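SSO1986 (Sulfolobus solfataricus, PDB 2X5Q) is a Cmr7-family subunit of the CMR ribonucleoprotein complex, the crRNA-guided assembly of a CRISPR antiviral defence system, possibly as a dimer. Local coordinates at residues E10-I16 with K82-G88; L71-F75 with Q133-R137; I90-F96 with F120-K125; Y107-K111 with D181-I185. All blocks are in the same frame, centred on the assembly; numbering follows the deposited sequence.

Contact 1 (E10-I16 with K82-G88); sequences EQVFLPI and KGILISG
Leu14 N gives the shortest bond of this antiparallel pair, 2.8 Å to Ile84 O and almost linear at 177°, while Ile84 N returns a more bent one to Leu14 O. Toward one end, Lys82 O accepts from Ile16 N at 3.2 Å, a straight bond in the carbonyl plane, and a water lies beside both Lys82 O and Ile16 O. Toward the other, Val12 and Ile86 exchange two more, with Val12 N 2.9 Å from Ile86 O. On the face carrying Val12, Leu14, Ile84 and Ile86, neighbouring side chains run side by side across the strands; Val12 CG1 touches Ile86 CG1 at 3.7 Å, and Leu14 CD1 reaches diagonally to Ile86 CD1, also at 3.7 Å. Helix 148-162 covers this face through Ile162 and Leu159. On the other face the Phe13 ring, swung anti to its backbone N (chi1 -179°), lies across the chain at Gly83, its CE1 3.2 Å from Gly83 N. Leu85 CD2 stands at the edge of that ring. The pairing joins strands 11-15 and 80-86 inside the mixed sheet, so buried backbone polar groups bond to one another between two apolar layers.

Contact 2 (L71-F75 with Q133-R137); sequences LVPTF and QVDLR
No hydrogen bond crosses between Val72-Phe75 and Val134-Leu136: methyl groups of Val134 and Leu136 meet a methyl of Val72, backbone oxygens and the Phe75 ring, and the nearest CA pair, Thr74 and Leu136, is still 7.4 Å apart. Val72 meets both residues with one methyl. Its CG1, placed anti to the backbone N (chi1 178°), touches Val134 CG2 at 3.8 Å, the two side chains running at a slant to each other. The same methyl touches Leu136 CD2 at 4.2 Å, but there the side chains run antiparallel alongside each other. Both residues of the second segment also rest on backbone oxygens: Val134 CG2 lies 3.9 Å from Pro73 O, and Leu136 CD1 is as far from Thr74 O. At the periphery Val134 CG1 approaches Phe75 CE2 obliquely. The short strand 134-135 makes a parallel beta pairing with a strand of the second subunit, which carries the sheet across the interface between the two chains; Leu136 packs on Ile101 and Phe75 on Ile98 of that subunit. Within the chain, Ile191 of strand 188-193 touches both Val72 and Leu136. The CB of Asp135 points away from 71-75, and its carboxylate closes an Asx turn, OD1 accepting from Arg137 N at 3.0 Å. Arg137 also grips the same carboxylate side-on, NE to OD1 at 2.9 Å and NH2 to OD2 at 2.9 Å, and these bonds restrict the carboxylate's rotation. Arg137 N and NE come to OD1 from opposite faces of the carboxylate, while both oxygens lie close to the guanidinium plane.

Contact 3 (I90-F96 with F120-K125); sequences ILKGNHF and FSLPIK
Asn94 reaches Ile124 and Lys125 with its side chain as well as its backbone. Its CB sits 3.2 Å from Ile124 O, CG follows at 3.8 Å from that oxygen, and OD1 ends 3.1 Å from Lys125 CD, against the extended lysine chain that passes it obliquely. CG anti to the carbonyl carbon (chi1 -56°) sets the amide on this course. The backbone O of Asn94 accepts from Ile124 N, which stands well above the carbonyl plane. Next along, Phe96 and Leu122 exchange two firmer bonds, Phe96 N to Leu122 O and Leu122 N to Phe96 O, each 2.9 Å and in the carbonyl plane. Ile124 extends CD1 to 3.9 Å from Phe96 CB, while the aromatic ring points on and packs against Gln133 of the second subunit. Ile90, ahead of the corner in the chain, lays CD1 over the peptide between Leu122 and Pro123, 3.5 Å from Pro123 N; its flank meets Val12. Asn94 and Ile124 both contact Tyr132 of the second subunit. Here strands 95-102 and 117-123 pair antiparallel, His95 facing Pro123 as a non-hydrogen-bonded pair and Phe96 facing Leu122 as a hydrogen-bonded one, within the mixed sheet beside the interface with the second subunit.

Contact 4 (Y107-K111 with D181-I185); sequences YIIRK and DVEEI
Arg110 spreads its guanidinium between helix residues Asp181, Glu184 and Ile185. The backbone here has positive phi (55°), just past strand 108-109, and its CB points toward the helix. From there CG lies anti to the carbonyl carbon, and a bend at chi2 (-73°) folds the chain before chi3 straightens it again, bringing the flat group over Ile185. Ile185 CD1 sits beneath the centre of one guanidinium face, 3.9 Å from Arg110 CZ, and Ile185 CG1 is 3.7 Å from Arg110 NH2. The charges meet the edge instead. NH2 aims at Glu184 OE1 along an almost straight line, though at 3.3 Å the bond is weak; Glu184 reaches it with an extended chain that crosses the arginine at about a right angle. NH1 makes a longer, also weak bond to Asp181 OD1 at 3.5 Å, with the carboxylate plane turned 87° from the guanidinium. A water bridges the same pair, accepting from Arg110 NH1 at 2.9 Å and donating to Asp181 OD2 at the same distance. Asp181 has further partners: its OD1 forms a salt bridge with Lys177, and its OD2 accepts from Leu53 N. Farther along, Ile109 CD1 packs on Ile185 CG2 at 4.2 Å. The contact fastens helix 172-185 to the edge of the mixed sheet, where strand 108-109 pairs with strand 52-60. Because one arginine faces two acids and Lys177 shares one of them, the charges are probably largely balanced, with Ile185 under one face probably limiting the tilt of the guanidinium, since the two bonds at its edge are weak.

How the contacts relate
Contacts 1 and 3 belong to one mixed sheet, their centres about 11 Å apart: strand 11-15 lies between strands 80-86 and 117-123, with Phe13 N 2.9 Å from Ser121 O. Contact 4 joins the helical layer to the same sheet and meets contact 1 through Lys82 NZ, 2.6 Å from Ile185 O. Contact 2 lies farther out, its centre about 21 Å from that of contact 1, yet Leu71 CD1 packs on Phe13 CD2 and Leu71 N is 2.8 Å from Pro123 O of contact 3. Contacts 2 and 3 both adjoin the second subunit. Contact 4 has its nearest atoms about 12 Å from contact 2.

Contact 1 (E10-I16 with K82-G88)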
loop_
_atom_site.group_PDB
_atom_site.type_symbol
_atom_site.label_atom_id
_atom_site.label_comp_id
_atom_site.label_asym_id
_atom_site.label_seq_id
_atom_site.Cartn_x
_atom_site.Cartn_y
_atom_site.Cartn_z
ATOM N N GLU A 10 22.111 1.601 0.590
ATOM C CA GLU A 10 20.860 0.990 0.147
ATOM C C GLU A 10 20.491 -0.180 1.063
ATOM O O GLU A 10 21.358 -0.972 1.456
ATOM C CB GLU A 10 20.939 0.519 -1.316
ATOM C CG GLU A 10 20.905 1.675 -2.341
ATOM C CD GLU A 10 20.588 1.229 -3.776
ATOM O OE1 GLU A 10 20.607 2.097 -4.674
ATOM O OE2 GLU A 10 20.305 0.029 -4.011
ATOM N N GLN A 11 19.211 -0.276 1.405
ATOM C CA GLN A 11 18.728 -1.312 2.322
ATOM C C GLN A 11 17.830 -2.328 1.624
ATOM O O GLN A 11 17.354 -2.091 0.525
ATOM C CB GLN A 11 17.970 -0.671 3.486
ATOM C CG GLN A 11 18.768 0.472 4.161
ATOM C CD GLN A 11 19.775 -0.032 5.183
ATOM O OE1 GLN A 11 19.419 -0.752 6.105
ATOM N NE2 GLN A 11 21.038 0.377 5.039
ATOM N N VAL A 12 17.631 -3.466 2.280
ATOM C CA VAL A 12 16.666 -4.466 1.846
ATOM C C VAL A 12 15.743 -4.752 3.031
ATOM O O VAL A 12 16.194 -4.817 4.161
ATOM C CB VAL A 12 17.349 -5.772 1.340
ATOM C CG1 VAL A 12 18.184 -6.426 2.430
ATOM C CG2 VAL A 12 16.313 -6.762 0.808
ATOM N N PHE A 13 14.450 -4.864 2.763
ATOM C CA PHE A 13 13.464 -5.302 3.771
ATOM C C PHE A 13 13.523 -6.791 3.929
ATOM O O PHE A 13 13.251 -7.548 2.978
ATOM C CB PHE A 13 12.055 -4.876 3.341
ATOM C CG PHE A 13 10.952 -5.250 4.310
ATOM C CD1 PHE A 13 10.816 -4.588 5.529
ATOM C CD2 PHE A 13 10.019 -6.230 3.982
ATOM C CE1 PHE A 13 9.768 -4.908 6.403
ATOM C CE2 PHE A 13 8.953 -6.560 4.864
ATOM C CZ PHE A 13 8.834 -5.902 6.052
ATOM N N LEU A 14 13.863 -7.222 5.139
ATOM C CA LEU A 14 13.899 -8.638 5.470
ATOM C C LEU A 14 12.637 -8.920 6.272
ATOM O O LEU A 14 12.556 -8.531 7.438
ATOM C CB LEU A 14 15.176 -8.943 6.267
ATOM C CG LEU A 14 15.580 -10.361 6.669
ATOM C CD1 LEU A 14 17.021 -10.349 7.183
ATOM C CD2 LEU A 14 14.686 -10.958 7.712
ATOM N N PRO A 15 11.632 -9.564 5.645
ATOM C CA PRO A 15 10.464 -9.998 6.417
ATOM C C PRO A 15 10.836 -11.011 7.484
ATOM O O PRO A 15 11.572 -11.967 7.200
ATOM C CB PRO A 15 9.544 -10.664 5.368
ATOM C CG PRO A 15 10.049 -10.230 4.051
ATOM C CD PRO A 15 11.520 -9.935 4.226
ATOM N N ILE A 16 10.341 -10.814 8.702
ATOM C CA ILE A 16 10.554 -11.791 9.768
ATOM C C ILE A 16 9.300 -12.668 9.896
ATOM O O ILE A 16 8.264 -12.222 10.420
ATOM C CB ILE A 16 10.888 -11.085 11.093
ATOM C CG1 ILE A 16 12.106 -10.167 10.912
ATOM C CG2 ILE A 16 11.139 -12.096 12.227
ATOM C CD1 ILE A 16 13.388 -10.887 10.574
ATOM N N LYS A 82 5.897 -7.124 9.134
ATOM C CA LYS A 82 7.013 -6.389 9.720
ATOM C C LYS A 82 8.339 -7.043 9.344
ATOM O O LYS A 82 8.401 -8.234 9.023
ATOM C CB LYS A 82 6.869 -6.330 11.236
ATOM C CG LYS A 82 5.530 -5.703 11.706
ATOM C CD LYS A 82 5.445 -5.629 13.209
ATOM C CE LYS A 82 4.041 -5.893 13.714
ATOM N NZ LYS A 82 3.982 -5.770 15.204
ATOM N N GLY A 83 9.393 -6.235 9.344
ATOM C CA GLY A 83 10.722 -6.711 9.050
ATOM C C GLY A 83 11.781 -5.708 9.457
ATOM O O GLY A 83 11.489 -4.620 10.009
ATOM N N ILE A 84 13.024 -6.082 9.216
ATOM C CA ILE A 84 14.128 -5.196 9.524
ATOM C C ILE A 84 14.670 -4.695 8.209
ATOM O O ILE A 84 14.444 -5.309 7.152
ATOM C CB ILE A 84 15.223 -5.875 10.373
ATOM C CG1 ILE A 84 15.744 -7.159 9.716
ATOM C CG2 ILE A 84 14.696 -6.147 11.792
ATOM C CD1 ILE A 84 16.948 -7.727 10.423
ATOM N N LEU A 85 15.359 -3.563 8.284
ATOM C CA LEU A 85 16.023 -2.995 7.148
ATOM C C LEU A 85 17.511 -3.114 7.399
ATOM O O LEU A 85 18.029 -2.630 8.421
ATOM C CB LEU A 85 15.635 -1.535 6.965
ATOM C CG LEU A 85 14.229 -1.258 6.447
ATOM C CD1 LEU A 85 13.887 0.212 6.669
ATOM C CD2 LEU A 85 14.081 -1.658 4.956
ATOM N N ILE A 86 18.197 -3.772 6.473
ATOM C CA ILE A 86 19.619 -4.032 6.602
ATOM C C ILE A 86 20.307 -3.710 5.292
ATOM O O ILE A 86 19.673 -3.750 4.250
ATOM C CB ILE A 86 19.887 -5.494 6.996
ATOM C CG1 ILE A 86 19.386 -6.475 5.913
ATOM C CG2 ILE A 86 19.226 -5.796 8.376
ATOM C CD1 ILE A 86 19.617 -7.933 6.260
ATOM N N SER A 87 21.597 -3.377 5.355
ATOM C CA SER A 87 22.384 -3.173 4.142
ATOM C C SER A 87 22.574 -4.493 3.405
ATOM O O SER A 87 23.121 -5.466 3.947
ATOM C CB SER A 87 23.740 -2.538 4.441
ATOM O OG SER A 87 24.539 -2.568 3.282
ATOM N N GLY A 88 22.138 -4.508 2.155
ATOM C CA GLY A 88 22.093 -5.747 1.404
ATOM C C GLY A 88 21.229 -5.638 0.173
ATOM O O GLY A 88 20.868 -4.539 -0.262
HETATM O O HOH W 1 23.764 -1.607 0.335
HETATM O O HOH W 2 6.629 -9.970 10.555
#

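Contact 2 (L71-F75 with Q133-R137)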
loop_
_atom_site.group_PDB
_atom_site.type_symbol
_atom_site.label_atom_id
_atom_site.label_comp_id
_atom_site.label_asym_id
_atom_site.label_seq_id
_atom_site.Cartn_x
_atom_site.Cartn_y
_atom_site.Cartn_z
ATOM N N LEU A 71 6.124 -10.702 -0.753
ATOM C CA LEU A 71 5.069 -9.836 -0.248
ATOM C C LEU A 71 4.000 -9.597 -1.318
ATOM O O LEU A 71 4.309 -9.463 -2.511
ATOM C CB LEU A 71 5.655 -8.497 0.160
ATOM C CG LEU A 71 6.733 -8.507 1.257
ATOM C CD1 LEU A 71 7.554 -7.209 1.196
ATOM C CD2 LEU A 71 6.081 -8.676 2.596
ATOM N N VAL A 72 2.753 -9.508 -0.867
ATOM C CA VAL A 72 1.606 -9.318 -1.749
ATOM C C VAL A 72 0.772 -8.126 -1.299
ATOM O O VAL A 72 0.318 -8.086 -0.154
ATOM C CB VAL A 72 0.705 -10.562 -1.768
ATOM C CG1 VAL A 72 -0.521 -10.311 -2.661
ATOM C CG2 VAL A 72 1.502 -11.783 -2.263
ATOM N N PRO A 73 0.548 -7.161 -2.202
ATOM C CA PRO A 73 -0.284 -6.025 -1.811
ATOM C C PRO A 73 -1.743 -6.465 -1.747
ATOM O O PRO A 73 -2.262 -7.014 -2.711
ATOM C CB PRO A 73 -0.036 -5.005 -2.929
ATOM C CG PRO A 73 0.284 -5.836 -4.130
ATOM C CD PRO A 73 1.023 -7.046 -3.597
ATOM N N THR A 74 -2.374 -6.259 -0.603
ATOM C CA THR A 74 -3.725 -6.738 -0.354
ATOM C C THR A 74 -4.780 -5.638 -0.371
ATOM O O THR A 74 -5.987 -5.922 -0.419
ATOM C CB THR A 74 -3.792 -7.470 0.977
ATOM O OG1 THR A 74 -3.615 -6.538 2.051
ATOM C CG2 THR A 74 -2.685 -8.537 1.037
ATOM N N PHE A 75 -4.334 -4.386 -0.337
ATOM C CA PHE A 75 -5.240 -3.238 -0.352
ATOM C C PHE A 75 -6.198 -3.246 0.835
ATOM O O PHE A 75 -7.341 -2.792 0.736
ATOM C CB PHE A 75 -5.955 -3.153 -1.700
ATOM C CG PHE A 75 -5.019 -2.847 -2.819
ATOM C CD1 PHE A 75 -4.731 -1.527 -3.153
ATOM C CD2 PHE A 75 -4.359 -3.866 -3.492
ATOM C CE1 PHE A 75 -3.822 -1.239 -4.171
ATOM C CE2 PHE A 75 -3.468 -3.581 -4.507
ATOM C CZ PHE A 75 -3.196 -2.270 -4.847
ATOM N N GLN A 133 -0.464 -6.601 -12.098
ATOM C CA GLN A 133 -1.655 -7.312 -11.653
ATOM C C GLN A 133 -1.442 -8.024 -10.331
ATOM O O GLN A 133 -0.363 -8.543 -10.050
ATOM C CB GLN A 133 -2.101 -8.343 -12.689
ATOM C CG GLN A 133 -2.435 -7.772 -14.037
ATOM C CD GLN A 133 -3.294 -8.700 -14.881
ATOM O OE1 GLN A 133 -4.399 -9.069 -14.484
ATOM N NE2 GLN A 133 -2.796 -9.060 -16.066
ATOM N N VAL A 134 -2.481 -8.032 -9.503
ATOM C CA VAL A 134 -2.526 -8.912 -8.354
ATOM C C VAL A 134 -3.888 -9.609 -8.308
ATOM O O VAL A 134 -4.929 -8.977 -8.489
ATOM C CB VAL A 134 -2.218 -8.165 -7.054
ATOM C CG1 VAL A 134 -3.358 -7.249 -6.664
ATOM C CG2 VAL A 134 -1.920 -9.142 -5.963
ATOM N N ASP A 135 -3.858 -10.923 -8.103
ATOM C CA ASP A 135 -5.064 -11.745 -8.070
ATOM C C ASP A 135 -5.361 -12.135 -6.629
ATOM O O ASP A 135 -4.618 -12.912 -6.020
ATOM C CB ASP A 135 -4.860 -12.993 -8.925
ATOM C CG ASP A 135 -6.077 -13.880 -8.974
ATOM O OD1 ASP A 135 -7.133 -13.515 -8.417
ATOM O OD2 ASP A 135 -5.984 -14.956 -9.600
ATOM N N LEU A 136 -6.458 -11.608 -6.098
ATOM C CA LEU A 136 -6.837 -11.853 -4.708
ATOM C C LEU A 136 -8.103 -12.696 -4.628
ATOM O O LEU A 136 -8.791 -12.707 -3.599
ATOM C CB LEU A 136 -7.025 -10.518 -3.988
ATOM C CG LEU A 136 -5.772 -9.642 -3.964
ATOM C CD1 LEU A 136 -6.109 -8.217 -3.546
ATOM C CD2 LEU A 136 -4.703 -10.260 -3.043
ATOM N N ARG A 137 -8.403 -13.407 -5.715
ATOM C CA ARG A 137 -9.520 -14.348 -5.734
ATOM C C ARG A 137 -9.188 -15.576 -4.905
ATOM O O ARG A 137 -8.105 -16.142 -5.045
ATOM C CB ARG A 137 -9.813 -14.809 -7.156
ATOM C CG ARG A 137 -10.586 -13.788 -7.992
ATOM C CD ARG A 137 -10.709 -14.262 -9.420
ATOM N NE ARG A 137 -9.392 -14.482 -10.011
ATOM C CZ ARG A 137 -9.196 -15.002 -11.214
ATOM N NH1 ARG A 137 -10.224 -15.341 -11.962
ATOM N NH2 ARG A 137 -7.966 -15.166 -11.672
#

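Contact 3 (I90-F96 with F120-K125)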
loop_
_atom_site.group_PDB
_atom_site.type_symbol
_atom_site.label_atom_id
_atom_site.label_comp_id
_atom_site.label_asym_id
_atom_site.label_seq_id
_atom_site.Cartn_x
_atom_site.Cartn_y
_atom_site.Cartn_z
ATOM N N ILE A 90 18.323 -8.063 -2.624
ATOM C CA ILE A 90 17.574 -9.238 -3.015
ATOM C C ILE A 90 18.374 -9.922 -4.126
ATOM O O ILE A 90 18.594 -9.341 -5.181
ATOM C CB ILE A 90 16.150 -8.847 -3.464
ATOM C CG1 ILE A 90 15.431 -8.139 -2.310
ATOM C CG2 ILE A 90 15.354 -10.079 -3.889
ATOM C CD1 ILE A 90 14.149 -7.467 -2.668
ATOM N N LEU A 91 18.851 -11.137 -3.863
ATOM C CA LEU A 91 19.648 -11.898 -4.834
ATOM C C LEU A 91 18.796 -12.754 -5.759
ATOM O O LEU A 91 19.148 -12.967 -6.916
ATOM C CB LEU A 91 20.668 -12.803 -4.134
ATOM C CG LEU A 91 21.984 -12.165 -3.681
ATOM C CD1 LEU A 91 23.000 -13.260 -3.370
ATOM C CD2 LEU A 91 22.546 -11.222 -4.720
ATOM N N LYS A 92 17.689 -13.262 -5.234
ATOM C CA LYS A 92 16.746 -14.022 -6.029
ATOM C C LYS A 92 15.353 -13.550 -5.657
ATOM O O LYS A 92 15.034 -13.397 -4.472
ATOM C CB LYS A 92 16.905 -15.529 -5.781
ATOM C CG LYS A 92 15.886 -16.365 -6.489
ATOM C CD LYS A 92 16.035 -17.837 -6.165
ATOM C CE LYS A 92 15.426 -18.176 -4.824
ATOM N NZ LYS A 92 15.551 -19.624 -4.538
ATOM N N GLY A 93 14.535 -13.299 -6.672
ATOM C CA GLY A 93 13.190 -12.782 -6.464
ATOM C C GLY A 93 12.996 -11.416 -7.096
ATOM O O GLY A 93 13.960 -10.732 -7.441
ATOM N N ASN A 94 11.732 -11.034 -7.246
ATOM C CA ASN A 94 11.365 -9.730 -7.764
ATOM C C ASN A 94 11.539 -8.710 -6.671
ATOM O O ASN A 94 11.138 -8.953 -5.532
ATOM C CB ASN A 94 9.904 -9.715 -8.199
ATOM C CG ASN A 94 9.592 -10.769 -9.189
ATOM O OD1 ASN A 94 8.697 -11.596 -8.964
ATOM N ND2 ASN A 94 10.340 -10.789 -10.297
ATOM N N HIS A 95 12.135 -7.575 -7.014
ATOM C CA HIS A 95 12.350 -6.496 -6.056
ATOM C C HIS A 95 11.675 -5.224 -6.536
ATOM O O HIS A 95 11.703 -4.910 -7.734
ATOM C CB HIS A 95 13.842 -6.226 -5.822
ATOM C CG HIS A 95 14.620 -5.988 -7.068
ATOM N ND1 HIS A 95 15.065 -4.740 -7.446
ATOM C CD2 HIS A 95 15.037 -6.844 -8.028
ATOM C CE1 HIS A 95 15.718 -4.838 -8.590
ATOM N NE2 HIS A 95 15.714 -6.105 -8.966
ATOM N N PHE A 96 11.068 -4.510 -5.596
ATOM C CA PHE A 96 10.533 -3.192 -5.842
ATOM C C PHE A 96 11.357 -2.226 -4.993
ATOM O O PHE A 96 11.544 -2.438 -3.803
ATOM C CB PHE A 96 9.049 -3.136 -5.465
ATOM C CG PHE A 96 8.416 -1.805 -5.735
ATOM C CD1 PHE A 96 7.843 -1.530 -6.961
ATOM C CD2 PHE A 96 8.427 -0.809 -4.763
ATOM C CE1 PHE A 96 7.284 -0.279 -7.215
ATOM C CE2 PHE A 96 7.869 0.434 -5.012
ATOM C CZ PHE A 96 7.293 0.693 -6.232
ATOM N N PHE A 120 15.446 1.644 -0.202
ATOM C CA PHE A 120 15.297 0.245 0.184
ATOM C C PHE A 120 14.461 -0.541 -0.812
ATOM O O PHE A 120 13.625 0.025 -1.526
ATOM C CB PHE A 120 14.737 0.102 1.605
ATOM C CG PHE A 120 13.273 0.411 1.735
ATOM C CD1 PHE A 120 12.348 -0.605 1.926
ATOM C CD2 PHE A 120 12.822 1.722 1.727
ATOM C CE1 PHE A 120 11.011 -0.319 2.066
ATOM C CE2 PHE A 120 11.497 2.011 1.880
ATOM C CZ PHE A 120 10.576 0.987 2.036
ATOM N N SER A 121 14.702 -1.848 -0.855
ATOM C CA SER A 121 13.962 -2.741 -1.749
ATOM C C SER A 121 13.143 -3.789 -0.975
ATOM O O SER A 121 13.577 -4.269 0.067
ATOM C CB SER A 121 14.934 -3.434 -2.699
ATOM O OG SER A 121 15.537 -2.492 -3.566
ATOM N N LEU A 122 11.974 -4.135 -1.526
ATOM C CA LEU A 122 11.051 -5.132 -0.982
ATOM C C LEU A 122 10.954 -6.303 -1.945
ATOM O O LEU A 122 10.895 -6.073 -3.138
ATOM C CB LEU A 122 9.640 -4.543 -0.894
ATOM C CG LEU A 122 9.497 -3.190 -0.208
ATOM C CD1 LEU A 122 8.150 -2.586 -0.544
ATOM C CD2 LEU A 122 9.703 -3.343 1.305
ATOM N N PRO A 123 10.876 -7.549 -1.428
ATOM C CA PRO A 123 10.586 -8.731 -2.251
ATOM C C PRO A 123 9.083 -8.908 -2.527
ATOM O O PRO A 123 8.341 -9.282 -1.617
ATOM C CB PRO A 123 11.113 -9.883 -1.391
ATOM C CG PRO A 123 10.982 -9.399 0.019
ATOM C CD PRO A 123 11.057 -7.905 -0.005
ATOM N N ILE A 124 8.651 -8.652 -3.770
ATOM C CA ILE A 124 7.215 -8.694 -4.136
ATOM C C ILE A 124 6.843 -9.729 -5.205
ATOM O O ILE A 124 7.697 -10.184 -5.960
ATOM C CB ILE A 124 6.731 -7.342 -4.652
ATOM C CG1 ILE A 124 7.580 -6.899 -5.857
ATOM C CG2 ILE A 124 6.768 -6.321 -3.530
ATOM C CD1 ILE A 124 6.844 -5.984 -6.836
ATOM N N LYS A 125 5.564 -10.090 -5.251
ATOM C CA LYS A 125 4.988 -10.882 -6.348
ATOM C C LYS A 125 3.682 -11.514 -5.902
ATOM O O LYS A 125 2.796 -10.806 -5.410
ATOM C CB LYS A 125 5.948 -11.965 -6.861
ATOM C CG LYS A 125 5.317 -12.957 -7.836
ATOM C CD LYS A 125 6.351 -13.549 -8.779
ATOM C CE LYS A 125 5.784 -14.707 -9.584
ATOM N NZ LYS A 125 6.589 -14.913 -10.824
#

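Contact 4 (Y107-K111 with D181-I185)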
loop_
_atom_site.group_PDB
_atom_site.type_symbol
_atom_site.label_atom_id
_atom_site.label_comp_id
_atom_site.label_asym_id
_atom_site.label_seq_id
_atom_site.Cartn_x
_atom_site.Cartn_y
_atom_site.Cartn_z
ATOM N N TYR A 107 6.840 3.879 8.149
ATOM C CA TYR A 107 6.194 3.346 9.347
ATOM C C TYR A 107 7.187 2.484 10.137
ATOM O O TYR A 107 7.173 1.243 10.069
ATOM C CB TYR A 107 4.941 2.568 8.966
ATOM C CG TYR A 107 4.049 2.144 10.119
ATOM C CD1 TYR A 107 4.311 2.525 11.433
ATOM C CD2 TYR A 107 2.894 1.406 9.877
ATOM C CE1 TYR A 107 3.482 2.153 12.460
ATOM C CE2 TYR A 107 2.062 1.020 10.910
ATOM C CZ TYR A 107 2.367 1.379 12.196
ATOM O OH TYR A 107 1.553 1.021 13.233
ATOM N N ILE A 108 8.039 3.168 10.899
ATOM C CA ILE A 108 9.118 2.526 11.637
ATOM C C ILE A 108 8.746 2.532 13.119
ATOM O O ILE A 108 8.394 3.577 13.658
ATOM C CB ILE A 108 10.467 3.279 11.397
ATOM C CG1 ILE A 108 10.898 3.199 9.921
ATOM C CG2 ILE A 108 11.567 2.744 12.310
ATOM C CD1 ILE A 108 12.109 4.140 9.558
ATOM N N ILE A 109 8.806 1.378 13.779
ATOM C CA ILE A 109 8.571 1.319 15.226
ATOM C C ILE A 109 9.848 1.004 16.010
ATOM O O ILE A 109 10.849 0.572 15.432
ATOM C CB ILE A 109 7.446 0.319 15.599
ATOM C CG1 ILE A 109 7.742 -1.071 15.048
ATOM C CG2 ILE A 109 6.110 0.819 15.058
ATOM C CD1 ILE A 109 6.930 -2.156 15.698
ATOM N N ARG A 110 9.799 1.248 17.324
ATOM C CA ARG A 110 10.960 1.140 18.203
ATOM C C ARG A 110 12.068 2.025 17.626
ATOM O O ARG A 110 13.189 1.571 17.422
ATOM C CB ARG A 110 11.451 -0.305 18.319
ATOM C CG ARG A 110 10.387 -1.334 18.684
ATOM C CD ARG A 110 9.991 -1.213 20.112
ATOM N NE ARG A 110 9.019 -2.238 20.511
ATOM C CZ ARG A 110 9.258 -3.288 21.304
ATOM N NH1 ARG A 110 10.468 -3.532 21.807
ATOM N NH2 ARG A 110 8.258 -4.122 21.588
ATOM N N LYS A 111 11.729 3.277 17.330
ATOM C CA LYS A 111 12.649 4.166 16.593
ATOM C C LYS A 111 13.896 4.506 17.404
ATOM O O LYS A 111 13.804 4.812 18.585
ATOM C CB LYS A 111 11.953 5.464 16.156
ATOM C CG LYS A 111 11.246 5.389 14.831
ATOM C CD LYS A 111 10.793 6.796 14.357
ATOM C CE LYS A 111 11.877 7.533 13.534
ATOM N NZ LYS A 111 11.352 8.690 12.694
ATOM N N ASP A 181 11.826 -9.248 22.537
ATOM C CA ASP A 181 11.510 -8.296 21.460
ATOM C C ASP A 181 11.006 -9.009 20.201
ATOM O O ASP A 181 9.938 -8.677 19.662
ATOM C CB ASP A 181 12.751 -7.469 21.085
ATOM C CG ASP A 181 13.013 -6.318 22.039
ATOM O OD1 ASP A 181 12.306 -6.205 23.062
ATOM O OD2 ASP A 181 13.938 -5.524 21.768
ATOM N N VAL A 182 11.775 -9.987 19.733
ATOM C CA VAL A 182 11.424 -10.715 18.508
ATOM C C VAL A 182 10.066 -11.392 18.637
ATOM O O VAL A 182 9.237 -11.296 17.733
ATOM C CB VAL A 182 12.530 -11.716 18.103
ATOM C CG1 VAL A 182 12.059 -12.658 17.018
ATOM C CG2 VAL A 182 13.772 -10.948 17.628
ATOM N N GLU A 183 9.817 -12.035 19.772
ATOM C CA GLU A 183 8.552 -12.713 19.981
ATOM C C GLU A 183 7.373 -11.731 20.105
ATOM O O GLU A 183 6.302 -11.999 19.571
ATOM C CB GLU A 183 8.634 -13.642 21.203
ATOM C CG GLU A 183 7.388 -14.493 21.435
ATOM C CD GLU A 183 6.881 -15.209 20.186
ATOM O OE1 GLU A 183 7.674 -15.483 19.252
ATOM O OE2 GLU A 183 5.671 -15.490 20.139
ATOM N N GLU A 184 7.596 -10.592 20.765
ATOM C CA GLU A 184 6.583 -9.537 20.910
ATOM C C GLU A 184 6.195 -8.895 19.593
ATOM O O GLU A 184 5.021 -8.694 19.304
ATOM C CB GLU A 184 7.088 -8.402 21.816
ATOM C CG GLU A 184 7.029 -8.675 23.297
ATOM C CD GLU A 184 7.858 -7.686 24.136
ATOM O OE1 GLU A 184 8.540 -6.773 23.577
ATOM O OE2 GLU A 184 7.854 -7.844 25.374
ATOM N N ILE A 185 7.204 -8.517 18.822
ATOM C CA ILE A 185 7.010 -7.625 17.685
ATOM C C ILE A 185 6.495 -8.288 16.419
ATOM O O ILE A 185 5.606 -7.760 15.776
ATOM C CB ILE A 185 8.339 -6.895 17.326
ATOM C CG1 ILE A 185 8.756 -5.969 18.463
ATOM C CG2 ILE A 185 8.212 -6.098 16.032
ATOM C CD1 ILE A 185 10.226 -5.633 18.396
HETATM O O HOH W 3 13.263 -2.773 21.380
#